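Local coordinates for protein GDP-perosamine synthase (Caulobacter crescentus, PDB 3BN1) that makes GDP-perosamine by pyridoxal phosphate-dependent transfer of an amino group from L-glutamate to GDP-4-keto-6-deoxy-D-mannose, a step in O-antigen synthesis, at residues Ala13-Gly18 with Asp250-Ala255; Gly62-His67 with Phe230-Thr235; Thr300-Val305 with Ser316-His321; Pro322-Pro327 with Asp335-Ala340. All coordinates share one frame; numbering follows the deposited sequence.

Interaction 1. Residues Ala13-Gly18 with Asp250-Ala255; sequences APRLDG and DEHLAA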
loop_
_atom_site.group_PDB
_atom_site.type_symbol
_atom_site.label_atom_id
_atom_site.label_comp_id
_atom_site.label_asym_id
_atom_site.label_seq_id
_atom_site.Cartn_x
_atom_site.Cartn_y
_atom_site.Cartn_z
ATOM N N ALA A 13 -21.605 4.713 -0.691
ATOM C CA ALA A 13 -21.222 6.003 -0.109
ATOM C C ALA A 13 -20.910 5.785 1.380
ATOM O O ALA A 13 -21.671 5.139 2.118
ATOM C CB ALA A 13 -22.347 7.017 -0.266
ATOM N N PRO A 14 -19.764 6.291 1.807
ATOM C CA PRO A 14 -19.353 6.135 3.190
ATOM C C PRO A 14 -20.305 6.848 4.150
ATOM O O PRO A 14 -20.654 8.030 3.994
ATOM C CB PRO A 14 -17.962 6.816 3.224
ATOM C CG PRO A 14 -17.541 6.962 1.805
ATOM C CD PRO A 14 -18.841 7.171 1.078
ATOM N N ARG A 15 -20.708 6.120 5.180
ATOM C CA ARG A 15 -21.507 6.737 6.212
ATOM C C ARG A 15 -20.581 6.922 7.409
ATOM O O ARG A 15 -20.284 5.997 8.158
ATOM C CB ARG A 15 -22.683 5.854 6.585
ATOM C CG ARG A 15 -23.710 6.639 7.339
ATOM C CD ARG A 15 -25.022 6.036 7.019
ATOM N NE ARG A 15 -25.942 6.388 8.077
ATOM C CZ ARG A 15 -26.721 7.457 8.003
ATOM N NH1 ARG A 15 -26.686 8.209 6.907
ATOM N NH2 ARG A 15 -27.545 7.753 9.000
ATOM N N LEU A 16 -20.058 8.123 7.573
ATOM C CA LEU A 16 -19.185 8.364 8.710
ATOM C C LEU A 16 -20.048 9.053 9.772
ATOM O O LEU A 16 -19.935 10.240 10.017
ATOM C CB LEU A 16 -18.032 9.240 8.228
ATOM C CG LEU A 16 -17.316 8.841 6.915
ATOM C CD1 LEU A 16 -16.173 9.801 6.592
ATOM C CD2 LEU A 16 -16.777 7.422 6.998
ATOM N N ASP A 17 -20.925 8.301 10.410
ATOM C CA ASP A 17 -21.868 8.875 11.356
ATOM C C ASP A 17 -21.653 8.446 12.810
ATOM O O ASP A 17 -22.583 8.507 13.616
ATOM C CB ASP A 17 -23.294 8.555 10.906
ATOM C CG ASP A 17 -23.646 7.087 11.074
ATOM O OD1 ASP A 17 -22.730 6.240 11.208
ATOM O OD2 ASP A 17 -24.854 6.769 11.069
ATOM N N GLY A 18 -20.407 8.087 13.113
ATOM C CA GLY A 18 -19.911 7.706 14.431
ATOM C C GLY A 18 -18.775 8.669 14.855
ATOM O O GLY A 18 -18.827 9.889 14.562
ATOM N N ASP A 250 -23.150 -2.849 13.589
ATOM C CA ASP A 250 -24.517 -3.346 13.652
ATOM C C ASP A 250 -25.556 -2.390 13.096
ATOM O O ASP A 250 -26.469 -2.833 12.406
ATOM C CB ASP A 250 -24.863 -3.881 15.035
ATOM C CG ASP A 250 -24.111 -5.145 15.338
ATOM O OD1 ASP A 250 -23.843 -5.873 14.366
ATOM O OD2 ASP A 250 -23.808 -5.429 16.516
ATOM N N GLU A 251 -25.375 -1.084 13.323
ATOM C CA GLU A 251 -26.274 -0.047 12.777
ATOM C C GLU A 251 -26.118 0.063 11.290
ATOM O O GLU A 251 -27.109 0.175 10.563
ATOM C CB GLU A 251 -25.964 1.329 13.369
ATOM C CG GLU A 251 -26.086 1.409 14.893
ATOM C CD GLU A 251 -25.006 0.628 15.646
ATOM O OE1 GLU A 251 -24.212 -0.099 14.996
ATOM O OE2 GLU A 251 -24.970 0.713 16.900
ATOM N N HIS A 252 -24.861 0.065 10.851
ATOM C CA HIS A 252 -24.589 0.066 9.410
ATOM C C HIS A 252 -25.283 -1.111 8.686
ATOM O O HIS A 252 -25.971 -0.929 7.666
ATOM C CB HIS A 252 -23.084 -0.065 9.196
ATOM C CG HIS A 252 -22.327 1.170 9.586
ATOM N ND1 HIS A 252 -22.794 2.434 9.301
ATOM C CD2 HIS A 252 -21.143 1.345 10.218
ATOM C CE1 HIS A 252 -21.946 3.338 9.760
ATOM N NE2 HIS A 252 -20.927 2.701 10.306
ATOM N N LEU A 253 -25.116 -2.320 9.231
ATOM C CA LEU A 253 -25.747 -3.524 8.670
ATOM C C LEU A 253 -27.283 -3.450 8.714
ATOM O O LEU A 253 -27.947 -3.808 7.751
ATOM C CB LEU A 253 -25.271 -4.799 9.409
ATOM C CG LEU A 253 -23.760 -5.069 9.285
ATOM C CD1 LEU A 253 -23.334 -6.165 10.212
ATOM C CD2 LEU A 253 -23.408 -5.399 7.794
ATOM N N ALA A 254 -27.832 -2.905 9.793
ATOM C CA ALA A 254 -29.293 -2.802 9.922
ATOM C C ALA A 254 -29.854 -1.876 8.898
ATOM O O ALA A 254 -30.934 -2.100 8.337
ATOM C CB ALA A 254 -29.696 -2.286 11.285
ATOM N N ALA A 255 -29.081 -0.837 8.669
ATOM C CA ALA A 255 -29.458 0.130 7.690
ATOM C C ALA A 255 -29.558 -0.526 6.325
ATOM O O ALA A 255 -30.527 -0.339 5.580
ATOM C CB ALA A 255 -28.430 1.164 7.700
#
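The imidazole of H252 reaches out of its helix to a loop near the N terminus, and the polar contacts it makes there are close approaches rather than hydrogen bonds. Carbon CE1 is the atom that leads. H252 CE1 lies 3.3 Å from D17 OD1 and 3.5 Å from R15 O, both of which approach the ring obliquely. The carboxylate and the imidazole run alongside each other in opposite senses, their planes 27° apart. Apolar contact is slight, with R15 CB 4.1 Å from H252 CE1.

Charge pairing organises the loop side. D17 turns its CG between the backbone N and the carbonyl carbon (chi1 71°), which points the carboxylate toward H252; there D17 OD2 also forms a salt bridge with R15 NE at 3.2 Å. The other oxygen, OD1, is salt-bridged to R248, just ahead of the helix that carries H252, and R15 O accepts a hydrogen bond from Q245 of helix 236-247.

Together these contacts hold the loop before helix 20-30 to the start of helix 249-266, beside the second subunit, whose T31 packs on L16, within the fold type I (aspartate aminotransferase) architecture of this pyridoxal phosphate family.

Interaction 2. Residues Gly62-His67 with Phe230-Thr235; sequences GTTALH and FNYRMT. With ACT (acetate ion), chain E.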
loop_
_atom_site.group_PDB
_atom_site.type_symbol
_atom_site.label_atom_id
_atom_site.label_comp_id
_atom_site.label_asym_id
_atom_site.label_seq_id
_atom_site.Cartn_x
_atom_site.Cartn_y
_atom_site.Cartn_z
ATOM N N GLY A 62 -7.142 -3.950 0.703
ATOM C CA GLY A 62 -7.568 -5.330 0.645
ATOM C C GLY A 62 -6.792 -6.101 -0.426
ATOM O O GLY A 62 -6.704 -7.309 -0.392
ATOM N N THR A 63 -6.175 -5.405 -1.371
ATOM C CA THR A 63 -5.407 -6.122 -2.396
ATOM C C THR A 63 -4.061 -6.536 -1.841
ATOM O O THR A 63 -3.523 -7.613 -2.117
ATOM C CB THR A 63 -5.203 -5.140 -3.576
ATOM O OG1 THR A 63 -6.494 -4.931 -4.134
ATOM C CG2 THR A 63 -4.327 -5.781 -4.662
ATOM N N THR A 64 -3.492 -5.639 -1.054
ATOM C CA THR A 64 -2.189 -5.974 -0.488
ATOM C C THR A 64 -2.350 -7.031 0.627
ATOM O O THR A 64 -1.457 -7.842 0.853
ATOM C CB THR A 64 -1.508 -4.699 0.033
ATOM O OG1 THR A 64 -2.363 -4.060 0.980
ATOM C CG2 THR A 64 -1.250 -3.707 -1.142
ATOM N N ALA A 65 -3.521 -7.006 1.266
ATOM C CA ALA A 65 -3.956 -7.950 2.264
ATOM C C ALA A 65 -3.875 -9.313 1.593
ATOM O O ALA A 65 -3.245 -10.256 2.102
ATOM C CB ALA A 65 -5.422 -7.652 2.650
ATOM N N LEU A 66 -4.549 -9.446 0.454
ATOM C CA LEU A 66 -4.479 -10.724 -0.213
ATOM C C LEU A 66 -3.053 -11.156 -0.520
ATOM O O LEU A 66 -2.644 -12.279 -0.243
ATOM C CB LEU A 66 -5.263 -10.612 -1.516
ATOM C CG LEU A 66 -6.768 -10.746 -1.290
ATOM C CD1 LEU A 66 -7.587 -10.337 -2.593
ATOM C CD2 LEU A 66 -7.123 -12.167 -0.844
ATOM N N HIS A 67 -2.297 -10.269 -1.163
ATOM C CA HIS A 67 -0.908 -10.568 -1.492
ATOM C C HIS A 67 -0.167 -11.003 -0.232
ATOM O O HIS A 67 0.492 -12.046 -0.215
ATOM C CB HIS A 67 -0.168 -9.346 -2.187
ATOM C CG HIS A 67 1.257 -9.635 -2.612
ATOM N ND1 HIS A 67 2.221 -8.654 -2.761
ATOM C CD2 HIS A 67 1.862 -10.803 -2.966
ATOM C CE1 HIS A 67 3.364 -9.212 -3.151
ATOM N NE2 HIS A 67 3.171 -10.516 -3.281
ATOM N N PHE A 230 7.416 -6.152 2.638
ATOM C CA PHE A 230 6.667 -5.120 1.902
ATOM C C PHE A 230 6.311 -3.998 2.821
ATOM O O PHE A 230 6.476 -4.094 4.055
ATOM C CB PHE A 230 5.343 -5.699 1.450
ATOM C CG PHE A 230 5.483 -7.026 0.765
ATOM C CD1 PHE A 230 5.981 -7.076 -0.521
ATOM C CD2 PHE A 230 5.115 -8.236 1.407
ATOM C CE1 PHE A 230 6.133 -8.268 -1.180
ATOM C CE2 PHE A 230 5.297 -9.454 0.767
ATOM C CZ PHE A 230 5.827 -9.472 -0.539
ATOM N N ASN A 231 5.775 -2.952 2.218
ATOM C CA ASN A 231 5.276 -1.852 3.050
ATOM C C ASN A 231 3.753 -1.881 2.873
ATOM O O ASN A 231 3.183 -1.236 1.983
ATOM C CB ASN A 231 5.851 -0.428 2.813
ATOM C CG ASN A 231 5.226 0.584 3.763
ATOM O OD1 ASN A 231 4.283 0.235 4.524
ATOM N ND2 ASN A 231 5.662 1.859 3.679
ATOM N N TYR A 232 3.127 -2.685 3.729
ATOM C CA TYR A 232 1.698 -2.834 3.603
ATOM C C TYR A 232 0.992 -2.436 4.890
ATOM O O TYR A 232 -0.065 -2.928 5.165
ATOM C CB TYR A 232 1.367 -4.290 3.268
ATOM C CG TYR A 232 1.695 -4.754 1.838
ATOM C CD1 TYR A 232 2.031 -3.848 0.827
ATOM C CD2 TYR A 232 1.752 -6.120 1.543
ATOM C CE1 TYR A 232 2.314 -4.290 -0.480
ATOM C CE2 TYR A 232 1.984 -6.574 0.256
ATOM C CZ TYR A 232 2.234 -5.651 -0.750
ATOM O OH TYR A 232 2.485 -6.153 -1.987
ATOM N N ARG A 233 1.604 -1.576 5.685
ATOM C CA ARG A 233 1.026 -1.209 6.972
ATOM C C ARG A 233 -0.103 -0.221 6.843
ATOM O O ARG A 233 -0.036 0.685 6.030
ATOM C CB ARG A 233 2.078 -0.502 7.830
ATOM C CG ARG A 233 3.335 -1.315 7.962
ATOM C CD ARG A 233 4.428 -0.479 8.653
ATOM N NE ARG A 233 5.021 0.546 7.768
ATOM C CZ ARG A 233 6.327 0.672 7.489
ATOM N NH1 ARG A 233 7.223 -0.136 8.062
ATOM N NH2 ARG A 233 6.771 1.673 6.695
ATOM N N MET A 234 -1.058 -0.303 7.764
ATOM C CA MET A 234 -2.169 0.650 7.829
ATOM C C MET A 234 -1.729 1.872 8.674
ATOM O O MET A 234 -0.982 1.697 9.654
ATOM C CB MET A 234 -3.371 0.011 8.573
ATOM C CG MET A 234 -4.590 0.919 8.504
ATOM S SD MET A 234 -6.019 0.207 9.277
ATOM C CE MET A 234 -6.660 -0.944 7.967
ATOM N N THR A 235 -2.178 3.084 8.330
ATOM C CA THR A 235 -1.901 4.220 9.189
ATOM C C THR A 235 -2.837 4.245 10.430
ATOM O O THR A 235 -3.935 3.636 10.447
ATOM C CB THR A 235 -2.103 5.571 8.493
ATOM O OG1 THR A 235 -3.486 5.753 8.042
ATOM C CG2 THR A 235 -1.068 5.725 7.409
HETATM C C ACT E . 9.959 2.110 6.646
HETATM O O ACT E . 9.195 2.049 5.637
HETATM O OXT ACT E . 9.827 1.238 7.677
HETATM C CH3 ACT E . 11.064 3.129 6.691
#
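This is a buried aromatic contact at the start of helix 62-72, where the loop leading into helix 236-247 lays Y232 and F230 against T64 and H67. Y232 is the centrepiece. T64 CB sits over one face of its ring, a CH-pi contact with CB 3.6 Å from the Y232 ring centroid and 7° off the normal, while F230 CB covers the opposite face. The phenol is thus clamped between two aliphatic carbons and points its oxygen at H67. There H67 ND1 and Y232 OH are hydrogen-bonded at 2.6 Å, with the hydroxyl at the edge of the imidazole and in its plane. H67 reaches it with CG anti to the backbone N (chi1 -177°). The same imidazole meets F230 obliquely, CE1 to CE1 at 3.5 Å between H67 and F230, and Y97 packs edge-to-face with it.

The helix start also serves the cofactor: G62 N and T63 OG1 bond the phosphate of the pyridoxal-lysine at position 188. On the loop, R233 holds an acetate, probably from the crystallisation liquor, through NH1 to OXT (3.0 Å) and NH2 to O (2.7 Å), and its NE pairs with E194 of the second subunit.

Either partner of the histidine-tyrosine bond could be the donor. Buried and short, this bond would fix the rotation of the imidazole and couple the phosphate-binding helix to a loop at the dimer interface.

Interaction 3. Residues Thr300-Val305 with Ser316-His321; sequences TTRDQV and SRPVFH. With AKG (2-oxoglutaric acid), chain G.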
loop_
_atom_site.group_PDB
_atom_site.type_symbol
_atom_site.label_atom_id
_atom_site.label_comp_id
_atom_site.label_asym_id
_atom_site.label_seq_id
_atom_site.Cartn_x
_atom_site.Cartn_y
_atom_site.Cartn_z
ATOM N N THR A 300 -33.795 -4.921 -24.221
ATOM C CA THR A 300 -32.665 -4.106 -23.794
ATOM C C THR A 300 -31.453 -4.908 -23.302
ATOM O O THR A 300 -31.562 -6.081 -22.972
ATOM C CB THR A 300 -33.110 -3.098 -22.718
ATOM O OG1 THR A 300 -32.154 -2.031 -22.657
ATOM C CG2 THR A 300 -33.359 -3.744 -21.290
ATOM N N THR A 301 -30.272 -4.304 -23.335
ATOM C CA THR A 301 -29.074 -4.981 -22.815
ATOM C C THR A 301 -28.680 -4.496 -21.393
ATOM O O THR A 301 -29.014 -3.394 -20.979
ATOM C CB THR A 301 -27.855 -4.698 -23.712
ATOM O OG1 THR A 301 -27.382 -3.357 -23.456
ATOM C CG2 THR A 301 -28.160 -5.008 -25.199
ATOM N N ARG A 302 -27.932 -5.281 -20.635
ATOM C CA ARG A 302 -27.535 -4.818 -19.288
ATOM C C ARG A 302 -26.733 -3.494 -19.352
ATOM O O ARG A 302 -26.918 -2.560 -18.523
ATOM C CB ARG A 302 -26.805 -5.993 -18.579
ATOM C CG ARG A 302 -26.534 -5.903 -17.091
ATOM C CD ARG A 302 -25.388 -4.962 -16.654
ATOM N NE ARG A 302 -24.197 -5.049 -17.503
ATOM C CZ ARG A 302 -23.342 -6.065 -17.512
ATOM N NH1 ARG A 302 -22.291 -6.011 -18.320
ATOM N NH2 ARG A 302 -23.477 -7.079 -16.650
ATOM N N ASP A 303 -25.816 -3.358 -20.315
ATOM C CA ASP A 303 -25.080 -2.110 -20.352
ATOM C C ASP A 303 -25.946 -0.915 -20.669
ATOM O O ASP A 303 -25.729 0.190 -20.143
ATOM C CB ASP A 303 -23.845 -2.176 -21.277
ATOM C CG ASP A 303 -22.834 -3.195 -20.780
ATOM O OD1 ASP A 303 -22.950 -3.658 -19.631
ATOM O OD2 ASP A 303 -21.928 -3.576 -21.540
ATOM N N GLN A 304 -26.976 -1.165 -21.482
ATOM C CA GLN A 304 -27.896 -0.077 -21.849
ATOM C C GLN A 304 -28.742 0.375 -20.623
ATOM O O GLN A 304 -28.954 1.539 -20.425
ATOM C CB GLN A 304 -28.812 -0.503 -22.992
ATOM C CG GLN A 304 -29.571 0.673 -23.610
ATOM C CD GLN A 304 -28.614 1.794 -24.098
ATOM O OE1 GLN A 304 -27.734 1.526 -24.886
ATOM N NE2 GLN A 304 -28.783 3.029 -23.602
ATOM N N VAL A 305 -29.235 -0.559 -19.810
ATOM C CA VAL A 305 -29.980 -0.260 -18.595
ATOM C C VAL A 305 -29.127 0.597 -17.676
ATOM O O VAL A 305 -29.618 1.578 -17.147
ATOM C CB VAL A 305 -30.268 -1.598 -17.821
ATOM C CG1 VAL A 305 -30.694 -1.322 -16.360
ATOM C CG2 VAL A 305 -31.308 -2.438 -18.604
ATOM N N SER A 316 -25.500 2.464 -10.982
ATOM C CA SER A 316 -25.602 1.001 -10.879
ATOM C C SER A 316 -24.283 0.520 -11.476
ATOM O O SER A 316 -23.499 1.333 -11.973
ATOM C CB SER A 316 -26.833 0.446 -11.649
ATOM O OG SER A 316 -26.832 0.728 -13.033
ATOM N N ARG A 317 -24.033 -0.773 -11.555
ATOM C CA ARG A 317 -22.798 -1.179 -12.240
ATOM C C ARG A 317 -22.978 -2.630 -12.600
ATOM O O ARG A 317 -23.814 -3.356 -12.043
ATOM C CB ARG A 317 -21.549 -1.029 -11.382
ATOM C CG ARG A 317 -21.706 -1.927 -10.243
ATOM C CD ARG A 317 -20.708 -1.790 -9.089
ATOM N NE ARG A 317 -19.433 -2.432 -9.378
ATOM C CZ ARG A 317 -18.324 -2.253 -8.661
ATOM N NH1 ARG A 317 -17.223 -2.896 -9.049
ATOM N NH2 ARG A 317 -18.310 -1.444 -7.581
ATOM N N PRO A 318 -22.173 -3.053 -13.553
ATOM C CA PRO A 318 -22.287 -4.422 -13.976
ATOM C C PRO A 318 -21.700 -5.369 -12.966
ATOM O O PRO A 318 -20.839 -5.028 -12.126
ATOM C CB PRO A 318 -21.481 -4.451 -15.269
ATOM C CG PRO A 318 -20.519 -3.328 -15.172
ATOM C CD PRO A 318 -20.941 -2.416 -14.051
ATOM N N VAL A 319 -22.197 -6.591 -13.046
ATOM C CA VAL A 319 -21.541 -7.602 -12.223
ATOM C C VAL A 319 -20.116 -7.713 -12.817
ATOM O O VAL A 319 -19.871 -7.528 -14.009
ATOM C CB VAL A 319 -22.328 -8.921 -12.305
ATOM C CG1 VAL A 319 -21.466 -10.118 -12.094
ATOM C CG2 VAL A 319 -23.441 -8.852 -11.237
ATOM N N PHE A 320 -19.151 -8.018 -11.986
ATOM C CA PHE A 320 -17.772 -8.110 -12.462
ATOM C C PHE A 320 -17.634 -8.912 -13.705
ATOM O O PHE A 320 -18.321 -9.935 -13.852
ATOM C CB PHE A 320 -16.996 -8.904 -11.429
ATOM C CG PHE A 320 -16.979 -8.263 -10.083
ATOM C CD1 PHE A 320 -16.300 -7.073 -9.912
ATOM C CD2 PHE A 320 -17.548 -8.897 -8.969
ATOM C CE1 PHE A 320 -16.243 -6.444 -8.696
ATOM C CE2 PHE A 320 -17.458 -8.299 -7.660
ATOM C CZ PHE A 320 -16.831 -7.076 -7.547
ATOM N N HIS A 321 -16.696 -8.501 -14.571
ATOM C CA HIS A 321 -16.461 -9.265 -15.802
ATOM C C HIS A 321 -15.662 -10.451 -15.387
ATOM O O HIS A 321 -14.678 -10.276 -14.668
ATOM C CB HIS A 321 -15.605 -8.493 -16.839
ATOM C CG HIS A 321 -16.219 -7.216 -17.293
ATOM N ND1 HIS A 321 -17.579 -7.079 -17.488
ATOM C CD2 HIS A 321 -15.677 -5.999 -17.535
ATOM C CE1 HIS A 321 -17.851 -5.831 -17.823
ATOM N NE2 HIS A 321 -16.714 -5.159 -17.881
HETATM C C1 AKG G . -15.343 -1.885 -6.730
HETATM O O1 AKG G . -15.307 -0.973 -7.600
HETATM O O2 AKG G . -16.418 -2.468 -6.444
HETATM C C2 AKG G . -14.107 -2.268 -6.018
HETATM O O5 AKG G . -14.163 -3.060 -5.098
HETATM C C3 AKG G . -12.805 -1.671 -6.512
HETATM C C4 AKG G . -11.659 -2.007 -5.583
HETATM C C5 AKG G . -10.527 -1.052 -5.853
HETATM O O3 AKG G . -9.458 -1.221 -5.207
HETATM O O4 AKG G . -10.659 -0.077 -6.819
#
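R302 starts with CG anti to the backbone N (chi1 -168°), then bends at chi2 and chi3, and this folded course lays its guanidinium flat against P318. Helix 302-311 packs against the four-stranded antiparallel sheet in the C-terminal part of a fold type I aminotransferase and is followed by that sheet's edge strand, 317-318. T301 caps the helix, T301 OG1 accepting from Q304 N at 3.0 Å.

P318 CB stands over the centre of one guanidinium face, 3.3 Å from R302 CZ. R302 NE and NH1, in the guanidinium plane, both donate to D303 OD1 at 2.8 Å, a side-on salt bridge to one oxygen, while NH2 bonds the carbonyls of G344 and G347.

The strand turns the neighbouring side chain the other way. R317, part of the 2-oxoglutarate pocket, reaches that ligand through a chain bent at chi3; R233 and Q215 of the second subunit also bond it. Both terminal nitrogens of R317 address the same carboxylate oxygen, with a weak bond from R317 NH1 to AKG O2 at 2.8 Å.

Interaction 4. Residues Pro322-Pro327 with Asp335-Ala340; sequences PMHIMP and DDLKIA
H324 presents one face of its imidazole to L337, and the side chain can be followed outward. H324 CB lies 4.0 Å from L337 CD1. CG is placed between the backbone N and the carbonyl carbon (chi1 73°), which brings a ring face against that methyl: L337 CD1 is 3.5 Å from H324 CG and stands over the ring centre, 14° off the normal, as a CH-pi contact. Farther out, H324 ND1 lies 3.6 Å from L337 CD1 and is hydrogen-bonded to S85 OG. At the far end of the ring, H324 CE1 meets L337 CB at 3.5 Å, and NE2 bonds E341 OE2. Two polar anchors thus fix the rotation of the buried ring, while I325 CG2 covers its opposite face near the rim.

P322 CG rests against A340 O at 3.2 Å, with apolar contact to A340 CB at 4.2 Å beside it. D106 accepts from the backbone nitrogens of I339 and A340. The contact thereby seats the 3-10 turn 323-325 between the N-terminal end of helix 338-346 and edge strand 101-105 of the large sheet, whose L104 touches H324.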
loop_
_atom_site.group_PDB
_atom_site.type_symbol
_atom_site.label_atom_id
_atom_site.label_comp_id
_atom_site.label_asym_id
_atom_site.label_seq_id
_atom_site.Cartn_x
_atom_site.Cartn_y
_atom_site.Cartn_z
ATOM N N PRO A 322 -16.013 -11.635 -15.900
ATOM C CA PRO A 322 -15.238 -12.812 -15.562
ATOM C C PRO A 322 -13.760 -12.567 -15.959
ATOM O O PRO A 322 -13.470 -11.999 -17.014
ATOM C CB PRO A 322 -15.892 -13.897 -16.426
ATOM C CG PRO A 322 -17.335 -13.514 -16.507
ATOM C CD PRO A 322 -17.279 -11.985 -16.596
ATOM N N MET A 323 -12.838 -13.060 -15.151
ATOM C CA MET A 323 -11.415 -12.833 -15.446
ATOM C C MET A 323 -11.037 -13.277 -16.842
ATOM O O MET A 323 -10.210 -12.677 -17.521
ATOM C CB MET A 323 -10.558 -13.771 -14.579
ATOM C CG MET A 323 -10.721 -13.514 -13.079
ATOM S SD MET A 323 -10.105 -11.915 -12.504
ATOM C CE MET A 323 -11.584 -10.755 -13.083
ATOM N N HIS A 324 -11.486 -14.480 -17.157
ATOM C CA HIS A 324 -11.058 -15.119 -18.395
ATOM C C HIS A 324 -11.512 -14.344 -19.622
ATOM O O HIS A 324 -11.209 -14.725 -20.750
ATOM C CB HIS A 324 -11.461 -16.672 -18.405
ATOM C CG HIS A 324 -12.926 -16.924 -18.606
ATOM N ND1 HIS A 324 -13.863 -16.589 -17.648
ATOM C CD2 HIS A 324 -13.633 -17.369 -19.680
ATOM C CE1 HIS A 324 -15.077 -16.852 -18.108
ATOM N NE2 HIS A 324 -14.966 -17.323 -19.343
ATOM N N ILE A 325 -12.311 -13.295 -19.431
ATOM C CA ILE A 325 -12.756 -12.602 -20.637
ATOM C C ILE A 325 -12.002 -11.295 -20.721
ATOM O O ILE A 325 -12.235 -10.534 -21.634
ATOM C CB ILE A 325 -14.272 -12.338 -20.813
ATOM C CG1 ILE A 325 -14.756 -11.267 -19.842
ATOM C CG2 ILE A 325 -15.074 -13.571 -20.556
ATOM C CD1 ILE A 325 -16.233 -10.745 -20.116
ATOM N N MET A 326 -11.095 -11.030 -19.792
ATOM C CA MET A 326 -10.340 -9.798 -19.917
ATOM C C MET A 326 -8.899 -10.121 -20.288
ATOM O O MET A 326 -8.461 -11.209 -19.980
ATOM C CB MET A 326 -10.462 -8.937 -18.664
ATOM C CG MET A 326 -11.862 -8.398 -18.492
ATOM S SD MET A 326 -11.969 -7.328 -17.111
ATOM C CE MET A 326 -11.690 -8.422 -15.738
ATOM N N PRO A 327 -8.157 -9.187 -20.904
ATOM C CA PRO A 327 -6.807 -9.481 -21.372
ATOM C C PRO A 327 -5.853 -10.185 -20.422
ATOM O O PRO A 327 -5.160 -11.133 -20.787
ATOM C CB PRO A 327 -6.271 -8.106 -21.750
ATOM C CG PRO A 327 -7.514 -7.364 -22.210
ATOM C CD PRO A 327 -8.635 -7.875 -21.378
ATOM N N ASP A 335 -13.613 -24.153 -21.081
ATOM C CA ASP A 335 -14.991 -24.282 -21.559
ATOM C C ASP A 335 -16.002 -24.579 -20.394
ATOM O O ASP A 335 -17.177 -24.896 -20.587
ATOM C CB ASP A 335 -15.065 -25.234 -22.755
ATOM C CG ASP A 335 -14.626 -26.651 -22.433
ATOM O OD1 ASP A 335 -14.934 -27.095 -21.311
ATOM O OD2 ASP A 335 -14.018 -27.334 -23.300
ATOM N N ASP A 336 -15.556 -24.452 -19.148
ATOM C CA ASP A 336 -16.436 -24.753 -18.018
ATOM C C ASP A 336 -16.494 -23.583 -17.072
ATOM O O ASP A 336 -16.409 -23.721 -15.826
ATOM C CB ASP A 336 -15.935 -25.964 -17.239
ATOM C CG ASP A 336 -17.058 -26.630 -16.412
ATOM O OD1 ASP A 336 -18.227 -26.319 -16.676
ATOM O OD2 ASP A 336 -16.844 -27.448 -15.487
ATOM N N LEU A 337 -16.668 -22.436 -17.698
ATOM C CA LEU A 337 -16.867 -21.139 -16.995
ATOM C C LEU A 337 -18.149 -20.441 -17.495
ATOM O O LEU A 337 -18.337 -19.219 -17.413
ATOM C CB LEU A 337 -15.658 -20.203 -17.132
ATOM C CG LEU A 337 -14.389 -20.828 -16.529
ATOM C CD1 LEU A 337 -13.208 -20.025 -17.014
ATOM C CD2 LEU A 337 -14.415 -21.000 -14.937
ATOM N N LYS A 338 -19.067 -21.273 -17.976
ATOM C CA LYS A 338 -20.286 -20.754 -18.562
ATOM C C LYS A 338 -21.202 -19.981 -17.615
ATOM O O LYS A 338 -21.853 -19.040 -18.044
ATOM C CB LYS A 338 -20.985 -21.868 -19.356
ATOM C CG LYS A 338 -20.127 -22.350 -20.561
ATOM C CD LYS A 338 -20.576 -23.665 -21.253
ATOM C CE LYS A 338 -21.218 -23.444 -22.637
ATOM N NZ LYS A 338 -20.912 -22.099 -23.226
ATOM N N ILE A 339 -21.283 -20.378 -16.343
ATOM C CA ILE A 339 -22.181 -19.670 -15.433
ATOM C C ILE A 339 -21.609 -18.287 -15.192
ATOM O O ILE A 339 -22.332 -17.299 -15.300
ATOM C CB ILE A 339 -22.475 -20.349 -14.075
ATOM C CG1 ILE A 339 -23.052 -21.763 -14.207
ATOM C CG2 ILE A 339 -23.527 -19.511 -13.333
ATOM C CD1 ILE A 339 -24.275 -21.825 -15.156
ATOM N N ALA A 340 -20.298 -18.205 -14.955
ATOM C CA ALA A 340 -19.669 -16.895 -14.720
ATOM C C ALA A 340 -19.922 -15.940 -15.929
ATOM O O ALA A 340 -20.201 -14.748 -15.774
ATOM C CB ALA A 340 -18.140 -17.108 -14.523
#

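How the interactions relate
Along the chain, interaction 2 falls between the segments of interaction 1, and interactions 3 and 4 follow in series. Interaction 1 joins the N-terminal loop to helix 249-266; interaction 2 joins helix 62-72 to the loop before helix 236-247. Interactions 3 and 4 are about 16 Å apart between centres, the chain running from strand 317-318 of the small sheet into the 3-10 turn beside strand 101-105 of the large one. Interactions 1 and 4 lie farthest apart, about 34 Å between centres. Interactions 2 and 3, about 31 Å apart between centres, hold residues that bind the cofactor phosphate and 2-oxoglutarate, and both touch the second subunit, consistent with active sites built at the dimer interface.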